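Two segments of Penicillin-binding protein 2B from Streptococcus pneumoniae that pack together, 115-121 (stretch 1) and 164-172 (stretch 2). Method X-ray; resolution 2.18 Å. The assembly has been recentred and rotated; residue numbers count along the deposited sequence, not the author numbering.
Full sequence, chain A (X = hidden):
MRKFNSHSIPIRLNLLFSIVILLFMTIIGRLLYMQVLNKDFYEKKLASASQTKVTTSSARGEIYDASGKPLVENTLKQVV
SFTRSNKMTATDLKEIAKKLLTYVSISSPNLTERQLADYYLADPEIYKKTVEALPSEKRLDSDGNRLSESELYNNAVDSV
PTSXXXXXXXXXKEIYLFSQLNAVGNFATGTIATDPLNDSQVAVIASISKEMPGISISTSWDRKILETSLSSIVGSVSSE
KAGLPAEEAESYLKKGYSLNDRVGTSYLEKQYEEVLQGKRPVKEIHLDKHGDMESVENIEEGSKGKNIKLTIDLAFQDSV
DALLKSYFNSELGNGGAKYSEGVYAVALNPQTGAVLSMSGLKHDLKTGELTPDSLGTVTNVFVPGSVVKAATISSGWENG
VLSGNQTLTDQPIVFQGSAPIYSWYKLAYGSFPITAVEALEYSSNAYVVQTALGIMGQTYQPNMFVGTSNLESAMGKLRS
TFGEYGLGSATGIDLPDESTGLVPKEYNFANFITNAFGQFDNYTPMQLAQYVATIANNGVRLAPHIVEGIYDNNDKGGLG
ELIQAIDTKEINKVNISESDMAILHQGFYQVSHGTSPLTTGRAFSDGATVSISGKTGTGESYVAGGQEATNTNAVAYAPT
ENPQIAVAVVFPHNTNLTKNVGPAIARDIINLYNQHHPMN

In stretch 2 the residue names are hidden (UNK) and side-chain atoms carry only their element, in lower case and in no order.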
# COMPACT_ATOMS: atom_id res chain seq x y z
N GLN A 115 -20.66 -26.17 16.27
CA GLN A 115 -21.52 -26.76 15.24
C GLN A 115 -22.01 -28.15 15.64
O GLN A 115 -23.18 -28.49 15.43
CB GLN A 115 -20.82 -26.79 13.88
CG GLN A 115 -20.58 -25.39 13.33
CD GLN A 115 -19.66 -25.37 12.13
OE1 GLN A 115 -19.01 -26.36 11.80
NE2 GLN A 115 -19.59 -24.22 11.46
N LEU A 116 -21.14 -28.95 16.25
CA LEU A 116 -21.54 -30.28 16.71
C LEU A 116 -22.53 -30.25 17.88
O LEU A 116 -23.37 -31.13 18.02
CB LEU A 116 -20.30 -31.12 17.04
CG LEU A 116 -19.49 -31.67 15.87
CD1 LEU A 116 -18.04 -31.92 16.28
CD2 LEU A 116 -20.14 -32.96 15.37
N ALA A 117 -22.43 -29.22 18.72
CA ALA A 117 -23.32 -29.10 19.87
C ALA A 117 -24.68 -28.55 19.44
O ALA A 117 -25.72 -28.95 19.97
CB ALA A 117 -22.70 -28.20 20.92
N ASP A 118 -24.65 -27.65 18.47
CA ASP A 118 -25.85 -27.12 17.82
C ASP A 118 -26.70 -28.22 17.20
O ASP A 118 -27.88 -28.35 17.53
CB ASP A 118 -25.47 -26.08 16.78
CG ASP A 118 -25.23 -24.71 17.38
OD1 ASP A 118 -25.51 -24.52 18.58
OD2 ASP A 118 -24.77 -23.82 16.65
N TYR A 119 -26.09 -29.00 16.30
CA TYR A 119 -26.78 -30.13 15.68
C TYR A 119 -27.34 -31.09 16.72
O TYR A 119 -28.47 -31.58 16.60
CB TYR A 119 -25.82 -30.89 14.75
CG TYR A 119 -26.45 -32.09 14.09
CD1 TYR A 119 -27.19 -31.95 12.92
CD2 TYR A 119 -26.32 -33.36 14.63
CE1 TYR A 119 -27.77 -33.05 12.31
CE2 TYR A 119 -26.88 -34.46 14.02
CZ TYR A 119 -27.61 -34.30 12.86
OH TYR A 119 -28.19 -35.38 12.24
N TYR A 120 -26.55 -31.36 17.75
CA TYR A 120 -26.94 -32.32 18.77
C TYR A 120 -28.16 -31.84 19.56
O TYR A 120 -29.05 -32.63 19.89
CB TYR A 120 -25.75 -32.59 19.70
CG TYR A 120 -26.08 -33.48 20.88
CD1 TYR A 120 -26.36 -34.83 20.70
CD2 TYR A 120 -26.12 -32.96 22.17
CE1 TYR A 120 -26.67 -35.64 21.77
CE2 TYR A 120 -26.45 -33.77 23.26
CZ TYR A 120 -26.71 -35.10 23.05
OH TYR A 120 -27.03 -35.90 24.12
N LEU A 121 -28.18 -30.54 19.86
CA LEU A 121 -29.26 -29.94 20.64
C LEU A 121 -30.53 -29.74 19.81
O LEU A 121 -31.60 -29.48 20.35
CB LEU A 121 -28.80 -28.61 21.23
CG LEU A 121 -27.63 -28.62 22.22
CD1 LEU A 121 -27.35 -27.22 22.70
CD2 LEU A 121 -27.89 -29.56 23.39
N UNK A 164 -17.15 -35.10 21.84
CA UNK A 164 -16.71 -36.41 21.35
C UNK A 164 -17.89 -37.37 21.25
O UNK A 164 -17.94 -38.41 21.92
c UNK A 164 -14.26 -36.29 21.98
n UNK A 164 -13.41 -34.02 21.73
c UNK A 164 -15.60 -36.98 22.22
o UNK A 164 -15.05 -34.40 23.23
c UNK A 164 -14.27 -34.82 22.37
N UNK A 165 -18.85 -37.00 20.40
CA UNK A 165 -20.01 -37.82 20.05
C UNK A 165 -19.61 -38.70 18.87
O UNK A 165 -18.55 -38.50 18.28
c UNK A 165 -21.71 -34.41 19.58
c UNK A 165 -21.19 -36.91 19.66
c UNK A 165 -21.48 -35.63 20.46
c UNK A 165 -22.64 -35.80 21.41
N UNK A 166 -20.45 -39.66 18.50
CA UNK A 166 -20.10 -40.56 17.41
C UNK A 166 -20.97 -40.47 16.15
O UNK A 166 -22.12 -40.91 16.14
o UNK A 166 -18.74 -42.74 16.05
n UNK A 166 -20.41 -44.07 16.75
c UNK A 166 -20.03 -42.00 17.92
c UNK A 166 -19.67 -42.97 16.83
N UNK A 167 -20.41 -39.90 15.08
CA UNK A 167 -21.17 -39.60 13.87
C UNK A 167 -20.58 -40.28 12.63
O UNK A 167 -19.44 -40.02 12.27
c UNK A 167 -21.26 -38.07 13.65
o UNK A 167 -24.95 -35.53 17.14
c UNK A 167 -24.05 -36.14 16.30
c UNK A 167 -22.75 -35.68 16.23
c UNK A 167 -23.56 -37.81 14.67
c UNK A 167 -21.85 -36.31 15.36
c UNK A 167 -24.46 -37.20 15.52
c UNK A 167 -22.24 -37.38 14.58
N UNK A 168 -21.36 -41.15 11.99
CA UNK A 168 -20.89 -41.79 10.76
C UNK A 168 -20.52 -40.66 9.81
O UNK A 168 -20.88 -39.51 10.06
c UNK A 168 -21.96 -42.65 10.06
o UNK A 168 -23.02 -41.82 9.58
c UNK A 168 -22.50 -43.73 10.99
N UNK A 169 -19.82 -41.01 8.74
CA UNK A 169 -19.26 -40.02 7.83
C UNK A 169 -20.34 -39.33 6.99
O UNK A 169 -20.21 -38.16 6.64
o UNK A 169 -16.04 -40.30 9.66
o UNK A 169 -15.82 -39.09 7.83
c UNK A 169 -16.96 -41.19 7.65
c UNK A 169 -16.22 -40.11 8.43
c UNK A 169 -18.20 -40.66 6.92
N UNK A 170 -21.40 -40.07 6.68
CA UNK A 170 -22.58 -39.52 6.01
C UNK A 170 -23.33 -38.54 6.91
O UNK A 170 -23.73 -37.46 6.48
c UNK A 170 -23.06 -41.36 4.32
o UNK A 170 -21.96 -41.05 3.81
c UNK A 170 -23.53 -40.64 5.57
o UNK A 170 -23.81 -42.25 3.86
N UNK A 171 -23.52 -38.93 8.17
CA UNK A 171 -24.05 -38.04 9.20
C UNK A 171 -23.29 -36.72 9.21
O UNK A 171 -23.90 -35.65 9.21
c UNK A 171 -25.31 -39.71 12.41
c UNK A 171 -23.92 -38.71 10.56
c UNK A 171 -25.14 -38.55 11.44
o UNK A 171 -25.95 -39.49 13.46
o UNK A 171 -24.83 -40.83 12.12
N UNK A 172 -21.96 -36.79 9.20
CA UNK A 172 -21.15 -35.58 9.23
C UNK A 172 -21.50 -34.60 8.11
O UNK A 172 -21.30 -33.39 8.24
c UNK A 172 -17.08 -36.90 11.90
c UNK A 172 -17.61 -36.35 10.59
c UNK A 172 -19.66 -35.91 9.21
c UNK A 172 -19.13 -36.40 10.55
n UNK A 172 -15.65 -37.29 11.77

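Position 164 carries three side-chain carbons in a row, the third bearing one oxygen and one nitrogen. Its CB points away from stretch 1 and nothing there is touched. The amide at the end of that chain makes it Gln164.

Position 165 has four carbons, forked at the second, and no heteroatom. One fork tip lies over the face of the Tyr120 ring, while the other approaches the backbone O of Leu116. This is leucine: Leu165 CD2 sits 4.1 Å from the centroid of the Tyr120 ring, 17° off the normal, a CH-pi contact, and Leu165 CD1 is 4.0 Å from Leu116 O.

Position 166 shows two carbons, the second with one oxygen and one nitrogen, and reaches nothing on stretch 1. The short amide is Asn166.

Position 167 has one carbon followed by a six-carbon ring bearing an oxygen, and it touches Leu116, Tyr119 and Tyr120. That is tyrosine. Tyr167 CD2 packs 3.8 Å from Leu116 CD2, and Tyr119 turns its ring edge toward the Tyr167 face, centroids 5.6 Å apart and planes at 85°. Tyr167 OH comes in at the edges of both helix rings, 3.6 Å from Tyr119 CD2 and 3.9 Å from Tyr120 CD1, without a hydrogen bond to stretch 1.

Position 168 has one carbon carrying an oxygen and a second carbon, out of reach of stretch 1. It is threonine, the N-cap: the backbone N of residue 171 donates to Thr168 OG1 at 3.3 Å.

Position 169 has three carbons, the third with two oxygens, and no contact: Glu169. Position 170 is one carbon shorter, two carbons and two oxygens, also without contact: Asp170.

Position 171 again has three carbons ending in two oxygens. Its CB points sideways, yet the end of the side chain comes nearer, to the hydroxyl of Tyr119. This is Glu171: Glu171 CG is 4.5 Å from Tyr119 OH, and Glu171 OE1 accepts from Thr168 OG1 at 3.3 Å, so cap and glutamate hold each other.

Position 172 runs four carbons to a nitrogen, with CB directed away from stretch 1: Lys172. Its NZ makes a long salt bridge to Glu169 OE2 at 3.7 Å.

The contact is small, 307 Å² in all, and has no hydrogen bond across it. One helix offers Leu116, Tyr119 and Tyr120, spaced so that all three can meet the loop; Leu165 and Tyr167, alternate residues, both point toward them. Polar side chains at 164, 166 and 168 stay clear, and the capped turn starts the next helix just beyond the aromatic pair.

Stretch 2 164-172: QLNYTEDEK
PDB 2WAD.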